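Local coordinates for protein alpha-glucosidase (Pseudoalteromonas sp. K8, PDB 5HQA) that hydrolyses alpha-glucosidic linkages as a family 97 glycoside hydrolase, with a calcium ion in its sugar-binding site and activation by chloride, at residues V190-M195 and F224-R229. Sequence-based numbering, arbitrary orientation.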
loop_
_atom_site.group_PDB
_atom_site.type_symbol
_atom_site.label_atom_id
_atom_site.label_comp_id
_atom_site.label_asym_id
_atom_site.label_seq_id
_atom_site.Cartn_x
_atom_site.Cartn_y
_atom_site.Cartn_z
ATOM N N VAL A 190 2.264 10.873 -10.791
ATOM C CA VAL A 190 2.421 10.589 -12.214
ATOM C C VAL A 190 3.423 11.576 -12.794
ATOM O O VAL A 190 3.253 12.790 -12.638
ATOM C CB VAL A 190 1.083 10.709 -12.970
ATOM C CG1 VAL A 190 1.291 10.458 -14.464
ATOM C CG2 VAL A 190 0.056 9.749 -12.395
ATOM N N ASP A 191 4.454 11.061 -13.469
ATOM C CA ASP A 191 5.466 11.890 -14.137
ATOM C C ASP A 191 6.034 12.961 -13.202
ATOM O O ASP A 191 6.146 14.138 -13.554
ATOM C CB ASP A 191 4.905 12.536 -15.408
ATOM C CG ASP A 191 5.986 13.220 -16.230
ATOM O OD1 ASP A 191 7.121 12.691 -16.248
ATOM O OD2 ASP A 191 5.719 14.289 -16.833
ATOM N N TYR A 192 6.406 12.540 -11.998
ATOM C CA TYR A 192 6.885 13.466 -10.988
ATOM C C TYR A 192 7.685 12.654 -9.982
ATOM O O TYR A 192 7.620 11.422 -9.967
ATOM C CB TYR A 192 5.713 14.191 -10.327
ATOM C CG TYR A 192 6.003 15.546 -9.701
ATOM C CD1 TYR A 192 5.958 16.715 -10.466
ATOM C CD2 TYR A 192 6.259 15.661 -8.330
ATOM C CE1 TYR A 192 6.190 17.960 -9.886
ATOM C CE2 TYR A 192 6.486 16.906 -7.739
ATOM C CZ TYR A 192 6.452 18.045 -8.527
ATOM O OH TYR A 192 6.670 19.271 -7.945
ATOM N N ALA A 193 8.459 13.354 -9.162
ATOM C CA ALA A 193 9.272 12.714 -8.135
ATOM C C ALA A 193 8.464 12.559 -6.852
ATOM O O ALA A 193 7.689 13.446 -6.487
ATOM C CB ALA A 193 10.532 13.541 -7.860
ATOM N N ALA A 194 8.656 11.435 -6.158
ATOM C CA ALA A 194 7.952 11.234 -4.897
ATOM C C ALA A 194 8.372 12.280 -3.873
ATOM O O ALA A 194 9.512 12.748 -3.856
ATOM C CB ALA A 194 8.217 9.839 -4.324
ATOM N N MET A 195 7.432 12.629 -3.001
ATOM C CA MET A 195 7.676 13.558 -1.907
ATOM C C MET A 195 8.087 12.785 -0.656
ATOM O O MET A 195 7.382 11.874 -0.213
ATOM C CB MET A 195 6.425 14.389 -1.637
ATOM C CG MET A 195 6.560 15.373 -0.491
ATOM S SD MET A 195 5.015 16.304 -0.272
ATOM C CE MET A 195 3.898 15.039 0.367
ATOM N N PHE A 224 2.626 22.409 -16.415
ATOM C CA PHE A 224 2.626 21.159 -15.667
ATOM C C PHE A 224 1.788 21.321 -14.411
ATOM O O PHE A 224 1.539 22.437 -13.944
ATOM C CB PHE A 224 4.048 20.721 -15.285
ATOM C CG PHE A 224 4.713 21.620 -14.267
ATOM C CD1 PHE A 224 5.407 22.747 -14.667
ATOM C CD2 PHE A 224 4.657 21.321 -12.909
ATOM C CE1 PHE A 224 6.024 23.566 -13.734
ATOM C CE2 PHE A 224 5.271 22.139 -11.977
ATOM C CZ PHE A 224 5.952 23.256 -12.388
ATOM N N ASN A 225 1.368 20.181 -13.864
ATOM C CA ASN A 225 0.740 20.100 -12.554
ATOM C C ASN A 225 1.610 19.233 -11.657
ATOM O O ASN A 225 2.438 18.460 -12.141
ATOM C CB ASN A 225 -0.672 19.501 -12.637
ATOM C CG ASN A 225 -1.570 20.257 -13.594
ATOM O OD1 ASN A 225 -1.398 21.455 -13.813
ATOM N ND2 ASN A 225 -2.535 19.558 -14.174
ATOM N N THR A 226 1.438 19.372 -10.348
ATOM C CA THR A 226 2.017 18.425 -9.404
ATOM C C THR A 226 1.010 17.336 -9.085
ATOM O O THR A 226 -0.188 17.470 -9.354
ATOM C CB THR A 226 2.423 19.134 -8.115
ATOM O OG1 THR A 226 1.246 19.581 -7.434
ATOM C CG2 THR A 226 3.358 20.314 -8.395
ATOM N N PRO A 227 1.456 16.237 -8.477
ATOM C CA PRO A 227 0.508 15.338 -7.814
ATOM C C PRO A 227 -0.205 16.079 -6.694
ATOM O O PRO A 227 0.178 17.180 -6.294
ATOM C CB PRO A 227 1.393 14.206 -7.266
ATOM C CG PRO A 227 2.689 14.300 -8.062
ATOM C CD PRO A 227 2.851 15.768 -8.358
ATOM N N TRP A 228 -1.260 15.462 -6.175
ATOM C CA TRP A 228 -1.941 16.017 -5.015
ATOM C C TRP A 228 -1.110 15.794 -3.756
ATOM O O TRP A 228 -0.510 14.737 -3.576
ATOM C CB TRP A 228 -3.313 15.361 -4.851
ATOM C CG TRP A 228 -4.236 15.665 -5.981
ATOM C CD1 TRP A 228 -4.377 14.963 -7.144
ATOM C CD2 TRP A 228 -5.146 16.771 -6.062
ATOM N NE1 TRP A 228 -5.323 15.569 -7.949
ATOM C CE2 TRP A 228 -5.810 16.677 -7.307
ATOM C CE3 TRP A 228 -5.464 17.829 -5.202
ATOM C CZ2 TRP A 228 -6.781 17.601 -7.711
ATOM C CZ3 TRP A 228 -6.429 18.756 -5.607
ATOM C CH2 TRP A 228 -7.070 18.635 -6.848
ATOM N N ARG A 229 -1.062 16.801 -2.893
ATOM C CA ARG A 229 -0.551 16.657 -1.532
ATOM C C ARG A 229 -1.760 16.479 -0.624
ATOM O O ARG A 229 -2.723 17.245 -0.737
ATOM C CB ARG A 229 0.250 17.890 -1.112
ATOM C CG ARG A 229 1.641 17.999 -1.724
ATOM C CD ARG A 229 1.624 18.367 -3.215
ATOM N NE ARG A 229 2.961 18.215 -3.795
ATOM C CZ ARG A 229 3.483 17.041 -4.152
ATOM N NH1 ARG A 229 2.776 15.917 -4.009
ATOM N NH2 ARG A 229 4.714 16.991 -4.653
HETATM O O HOH W 1 3.244 15.958 -12.429
HETATM O O HOH W 2 5.512 14.410 -5.295
#
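Y192 lays one face of its ring on P227, whose CD sits 3.6 Å from the ring centroid and 22° off the ring normal, which meets the geometry of a CH-pi contact. CG of Y192 lies anti to the backbone N (chi1 -155°), which carries the base of the ring to P227, CG standing 3.4 Å from P227 CD. At the far end of the ring, OH of Y192 approaches CG2 of T226 at 3.5 Å. R229 meets the same ring: its NH2 lies 3.6 Å from CE2 of Y192, with the guanidinium and ring planes 78° apart, so the two groups are crossed rather than stacked. SD of M195 stands 4.2 Å above the centre of one guanidinium face, while CB of T226 approaches the opposite face. No direct hydrogen bond joins the segments; water does so twice, one molecule linking V190 O to N225 O, the other accepting from R229 NH2 and donating to A193 O at 2.7 Å. E128 receives both the Y192 hydroxyl and R229 NE, and E186 pairs with R229 NH1, so the buried cation has two carboxylate partners. An alanine in place of Y192 would probably open a gap over P227 and leave E128 without its hydroxyl partner. The contact packs the loop between strands 181-187 and 195-199 against the start of strand 224-234, part of the antiparallel beta-sheet framework of the galactose mutarotase-like N-terminal domain.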